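Mandelate racemase/muconate lactonizing enzyme family protein (Roseovarius sp. TM1035, PDB 3T9P) is a putative isomerase of the mandelate racemase and muconate lactonizing enzyme family, whose precise substrate and reaction remain unestablished. Local coordinates at residues Gly132-Tyr137 and Ala361-Ala366; Pro279-Met284 and Met316-Leu321. One frame throughout, in Å; residues are numbered along the deposited sequence.

Contact 1 of 2, residues Gly132-Tyr137 and Ala361-Ala366; sequences GPVRAY and AIVTDA
Gly132-Val363 and Val134-Ala361 are hydrogen-bonded antiparallel pairs flanking the non-hydrogen-bonded pair Pro133-Ile362, and four backbone bonds join the strands. Val134 N reaches Ala361 O at 2.9 Å and nearly straight (166°), approaching from above the carbonyl plane, while Ala361 N returns a bond to Val134 O of 2.9 Å. Val363 N donates to Gly132 O at 2.8 Å. The reverse bond, from Gly132 N to Val363 O, is bent to 126° and weak, at the last pair before the loop. Between the pairs, Pro133 CA lies 3.2 Å from Ala361 O in a CA-H...O contact.

The two faces differ sharply. Val134 and Ala361 pack on Leu332, and both, with Val363, are buried against helix 313-322; Val363 CG2, anti to the carbonyl carbon and beside the backbone N, faces Val134 CG2 in a loose contact of 4.5 Å. On the reverse face Pro133 and Ile362 are exposed, and a sulfate ion, probably from the crystallisation liquor, lies about 4 Å from the side chain of Pro133. Strand 132-139 also runs parallel to strands 165-169 and 332-335, so the pairing adds an antiparallel strand to the modified (beta/alpha)-barrel of the enolase superfamily.

Contact 2 of 2, residues Pro279-Met284 and Met316-Leu321; sequences PDVMYM and MCTMHL. With FMT (formic acid), chain E.
Val281 has CG1 anti to its backbone N (chi1 169°) and CG2 beside that N, which splits its two methyls between different residues of segment 316-321 of helix 313-322. The valine begins a short, weakly bonded helix that follows strand 276-277 of the (beta/alpha)-barrel and has Asp280 as its N-cap. CG1 of Val281 packs on Cys317 CB at 4.0 Å; its CG2 passes alongside Thr318 and touches Leu321 CD2 at 4.5 Å. A bend at chi2 (25°) swings the chain of Met282 across the gap, placing its CE 3.9 Å from Cys317 SG.

No direct hydrogen bond crosses this buried, largely apolar interface, but one water does. It accepts from Val281 N at 2.8 Å and donates to Thr318 OG1 at 2.7 Å, while the same hydroxyl bonds Val314 O a turn earlier. Asp280 OD1 takes Tyr283 N at 2.9 Å, on the anti side, plus a weaker bond from Met282 N. Its OD2 is hydrogen-bonded to His307 ND1, consistent with the His-Asp dyad of mandelate racemase relatives. Tyr283 OH donates (2.6 Å) to formic acid O2, probably from crystallisation liquor; this O2, in plane at the ring edge, neighbours the second subunit's Lys94 NZ, also hydrogen-bonded to the formic acid.

How the contacts relate
From the N terminus, the chain builds antiparallel strands and helices before entering contact 1 at strand 132-139, then runs through successive barrel strands and helices to residues 279-284. Contact 2 closes a short loop of 31 intervening residues when helix 313-322 packs back on that segment. The chain then passes strand 332-335 and reaches strand 360-363, where contact 1 closes a loop of 223 residues that contains both segments of contact 2; the loops do not cross. The centres of the contacts lie about 14 Å apart, and helix 313-322 bridges them: Met319 packs on Ala361 and Val363, His320 on Val363, with Met319 CB 3.5 Å from Val363 CG2. The helix thus joins the short helix after strand 276-277 to strand 360-363.

Contact 1 of 2, residues Gly132-Tyr137 and Ala361-Ala366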
loop_
_atom_site.group_PDB
_atom_site.type_symbol
_atom_site.label_atom_id
_atom_site.label_comp_id
_atom_site.label_asym_id
_atom_site.label_seq_id
_atom_site.Cartn_x
_atom_site.Cartn_y
_atom_site.Cartn_z
ATOM N N GLY A 132 31.313 4.077 13.626
ATOM C CA GLY A 132 32.443 3.892 12.765
ATOM C C GLY A 132 32.128 4.291 11.324
ATOM O O GLY A 132 31.029 4.813 10.995
ATOM N N PRO A 133 33.089 4.012 10.425
ATOM C CA PRO A 133 32.894 4.411 9.034
ATOM C C PRO A 133 32.039 3.431 8.230
ATOM O O PRO A 133 31.917 2.202 8.555
ATOM C CB PRO A 133 34.358 4.371 8.468
ATOM C CG PRO A 133 35.027 3.204 9.289
ATOM C CD PRO A 133 34.503 3.590 10.714
ATOM N N VAL A 134 31.369 3.987 7.201
ATOM C CA VAL A 134 30.619 3.219 6.271
ATOM C C VAL A 134 31.129 3.585 4.835
ATOM O O VAL A 134 30.993 4.756 4.407
ATOM C CB VAL A 134 29.145 3.578 6.452
ATOM C CG1 VAL A 134 28.297 2.771 5.525
ATOM C CG2 VAL A 134 28.702 3.202 7.865
ATOM N N ARG A 135 31.652 2.616 4.080
ATOM C CA ARG A 135 32.002 2.856 2.676
ATOM C C ARG A 135 30.733 3.230 1.881
ATOM O O ARG A 135 29.686 2.585 2.017
ATOM C CB ARG A 135 32.483 1.590 1.975
ATOM C CG ARG A 135 33.108 1.902 0.572
ATOM C CD ARG A 135 33.167 0.644 -0.191
ATOM N NE ARG A 135 33.745 0.885 -1.507
ATOM C CZ ARG A 135 33.898 -0.066 -2.391
ATOM N NH1 ARG A 135 33.499 -1.304 -2.080
ATOM N NH2 ARG A 135 34.443 0.223 -3.556
ATOM N N ALA A 136 30.846 4.228 1.039
ATOM C CA ALA A 136 29.647 4.702 0.283
ATOM C C ALA A 136 29.866 4.495 -1.204
ATOM O O ALA A 136 31.044 4.571 -1.699
ATOM C CB ALA A 136 29.458 6.263 0.536
ATOM N N TYR A 137 28.762 4.442 -1.945
ATOM C CA TYR A 137 28.859 4.594 -3.368
ATOM C C TYR A 137 28.189 5.917 -3.718
ATOM O O TYR A 137 27.199 6.269 -3.137
ATOM C CB TYR A 137 28.222 3.399 -4.118
ATOM C CG TYR A 137 26.731 3.184 -4.063
ATOM C CD1 TYR A 137 26.190 2.185 -3.241
ATOM C CD2 TYR A 137 25.886 3.793 -5.015
ATOM C CE1 TYR A 137 24.765 1.849 -3.324
ATOM C CE2 TYR A 137 24.509 3.480 -5.113
ATOM C CZ TYR A 137 23.962 2.539 -4.242
ATOM O OH TYR A 137 22.645 2.241 -4.398
ATOM N N ALA A 361 31.368 7.624 4.738
ATOM C CA ALA A 361 30.639 8.430 5.723
ATOM C C ALA A 361 30.998 7.905 7.142
ATOM O O ALA A 361 31.636 6.839 7.312
ATOM C CB ALA A 361 29.151 8.303 5.473
ATOM N N ILE A 362 30.525 8.593 8.145
ATOM C CA ILE A 362 30.891 8.221 9.495
ATOM C C ILE A 362 29.670 8.216 10.398
ATOM O O ILE A 362 28.945 9.179 10.461
ATOM C CB ILE A 362 32.010 9.172 10.058
ATOM C CG1 ILE A 362 32.476 8.723 11.441
ATOM C CG2 ILE A 362 31.541 10.733 10.187
ATOM C CD1 ILE A 362 33.672 9.694 11.947
ATOM N N VAL A 363 29.473 7.134 11.131
ATOM C CA VAL A 363 28.554 7.164 12.284
ATOM C C VAL A 363 29.421 7.528 13.518
ATOM O O VAL A 363 30.333 6.748 13.863
ATOM C CB VAL A 363 27.831 5.835 12.432
ATOM C CG1 VAL A 363 27.036 5.723 13.749
ATOM C CG2 VAL A 363 26.884 5.593 11.161
ATOM N N THR A 364 29.145 8.710 14.103
ATOM C CA THR A 364 29.867 9.236 15.288
ATOM C C THR A 364 29.360 8.552 16.581
ATOM O O THR A 364 28.396 7.737 16.554
ATOM C CB THR A 364 29.682 10.785 15.445
ATOM O OG1 THR A 364 28.369 11.080 15.943
ATOM C CG2 THR A 364 30.042 11.647 14.112
ATOM N N ASP A 365 29.973 8.902 17.725
ATOM C CA ASP A 365 29.501 8.492 19.045
ATOM C C ASP A 365 28.339 9.267 19.586
ATOM O O ASP A 365 27.953 8.970 20.738
ATOM C CB ASP A 365 30.547 8.816 20.156
ATOM C CG ASP A 365 31.589 7.832 20.206
ATOM O OD1 ASP A 365 31.360 6.764 19.536
ATOM O OD2 ASP A 365 32.632 8.129 20.854
ATOM N N ALA A 366 27.897 10.303 18.868
ATOM C CA ALA A 366 26.767 11.170 19.308
ATOM C C ALA A 366 25.521 10.284 19.617
ATOM O O ALA A 366 25.250 9.363 18.871
ATOM C CB ALA A 366 26.453 12.279 18.252
#

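Contact 2 of 2, residues Pro279-Met284 and Met316-Leu321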
loop_
_atom_site.group_PDB
_atom_site.type_symbol
_atom_site.label_atom_id
_atom_site.label_comp_id
_atom_site.label_asym_id
_atom_site.label_seq_id
_atom_site.Cartn_x
_atom_site.Cartn_y
_atom_site.Cartn_z
ATOM N N PRO A 279 15.853 -2.827 0.797
ATOM C CA PRO A 279 14.739 -2.102 1.422
ATOM C C PRO A 279 15.177 -0.631 1.594
ATOM O O PRO A 279 16.411 -0.343 1.672
ATOM C CB PRO A 279 14.638 -2.754 2.856
ATOM C CG PRO A 279 16.035 -3.244 3.146
ATOM C CD PRO A 279 16.537 -3.739 1.738
ATOM N N ASP A 280 14.218 0.235 1.808
ATOM C CA ASP A 280 14.468 1.613 2.126
ATOM C C ASP A 280 13.875 1.811 3.484
ATOM O O ASP A 280 12.688 1.556 3.679
ATOM C CB ASP A 280 13.731 2.520 1.067
ATOM C CG ASP A 280 13.847 4.047 1.386
ATOM O OD1 ASP A 280 13.246 4.505 2.350
ATOM O OD2 ASP A 280 14.567 4.746 0.623
ATOM N N VAL A 281 14.682 2.313 4.431
ATOM C CA VAL A 281 14.229 2.381 5.858
ATOM C C VAL A 281 12.846 3.126 5.957
ATOM O O VAL A 281 11.891 2.754 6.717
ATOM C CB VAL A 281 15.357 3.018 6.737
ATOM C CG1 VAL A 281 14.806 3.350 8.187
ATOM C CG2 VAL A 281 16.452 2.080 6.836
ATOM N N MET A 282 12.766 4.230 5.238
ATOM C CA MET A 282 11.620 5.175 5.392
ATOM C C MET A 282 10.411 4.608 4.631
ATOM O O MET A 282 9.320 4.776 5.107
ATOM C CB MET A 282 11.921 6.574 4.756
ATOM C CG MET A 282 12.706 7.490 5.617
ATOM S SD MET A 282 13.816 6.862 6.935
ATOM C CE MET A 282 13.955 8.367 7.953
ATOM N N TYR A 283 10.572 3.953 3.461
ATOM C CA TYR A 283 9.392 3.348 2.821
ATOM C C TYR A 283 8.919 2.093 3.557
ATOM O O TYR A 283 7.775 1.620 3.380
ATOM C CB TYR A 283 9.709 2.954 1.357
ATOM C CG TYR A 283 10.050 4.077 0.449
ATOM C CD1 TYR A 283 9.419 5.310 0.569
ATOM C CD2 TYR A 283 10.959 3.879 -0.627
ATOM C CE1 TYR A 283 9.704 6.388 -0.344
ATOM C CE2 TYR A 283 11.231 4.885 -1.543
ATOM C CZ TYR A 283 10.595 6.141 -1.384
ATOM O OH TYR A 283 10.878 7.119 -2.273
ATOM N N MET A 284 9.829 1.484 4.290
ATOM C CA MET A 284 9.516 0.198 4.981
ATOM C C MET A 284 8.663 0.414 6.260
ATOM O O MET A 284 8.014 -0.528 6.761
ATOM C CB MET A 284 10.833 -0.379 5.552
ATOM C CG MET A 284 11.482 -1.355 4.557
ATOM S SD MET A 284 10.403 -2.676 3.935
ATOM C CE MET A 284 9.793 -3.398 5.432
ATOM N N MET A 316 21.328 8.824 7.117
ATOM C CA MET A 316 21.888 8.540 8.480
ATOM C C MET A 316 21.250 7.273 9.089
ATOM O O MET A 316 21.953 6.424 9.635
ATOM C CB MET A 316 21.669 9.761 9.436
ATOM C CG MET A 316 22.324 9.559 10.892
ATOM S SD MET A 316 24.095 9.116 10.697
ATOM C CE MET A 316 24.736 10.711 10.213
ATOM N N CYS A 317 19.947 7.055 8.869
ATOM C CA CYS A 317 19.349 5.767 9.425
ATOM C C CYS A 317 20.004 4.556 8.757
ATOM O O CYS A 317 20.290 3.496 9.443
ATOM C CB CYS A 317 17.859 5.727 9.154
ATOM S SG CYS A 317 16.868 6.971 10.064
ATOM N N THR A 318 20.171 4.663 7.409
ATOM C CA THR A 318 20.861 3.626 6.670
ATOM C C THR A 318 22.309 3.383 7.182
ATOM O O THR A 318 22.780 2.213 7.264
ATOM C CB THR A 318 20.826 3.922 5.168
ATOM O OG1 THR A 318 19.445 4.083 4.792
ATOM C CG2 THR A 318 21.341 2.776 4.424
ATOM N N MET A 319 23.034 4.449 7.476
ATOM C CA MET A 319 24.375 4.307 7.972
ATOM C C MET A 319 24.398 3.509 9.315
ATOM O O MET A 319 25.253 2.629 9.489
ATOM C CB MET A 319 24.926 5.728 8.257
ATOM C CG MET A 319 25.379 6.404 6.921
ATOM S SD MET A 319 25.550 8.226 7.004
ATOM C CE MET A 319 26.845 8.330 8.347
ATOM N N HIS A 320 23.512 3.871 10.266
ATOM C CA HIS A 320 23.425 3.158 11.535
ATOM C C HIS A 320 23.020 1.742 11.283
ATOM O O HIS A 320 23.608 0.799 11.905
ATOM C CB HIS A 320 22.429 3.778 12.532
ATOM C CG HIS A 320 22.890 5.081 13.119
ATOM N ND1 HIS A 320 23.348 5.189 14.427
ATOM C CD2 HIS A 320 23.053 6.320 12.561
ATOM C CE1 HIS A 320 23.661 6.467 14.672
ATOM N NE2 HIS A 320 23.497 7.171 13.557
ATOM N N LEU A 321 22.089 1.510 10.365
ATOM C CA LEU A 321 21.722 0.120 10.086
ATOM C C LEU A 321 22.922 -0.687 9.519
ATOM O O LEU A 321 23.124 -1.873 9.934
ATOM C CB LEU A 321 20.557 0.011 9.077
ATOM C CG LEU A 321 20.101 -1.337 8.542
ATOM C CD1 LEU A 321 19.021 -1.799 9.511
ATOM C CD2 LEU A 321 19.415 -1.248 7.179
HETATM C C FMT E . 13.577 7.840 -4.074
HETATM O O1 FMT E . 13.466 8.586 -5.111
HETATM O O2 FMT E . 12.930 6.797 -3.891
HETATM O O HOH W 1 17.319 2.802 3.777
#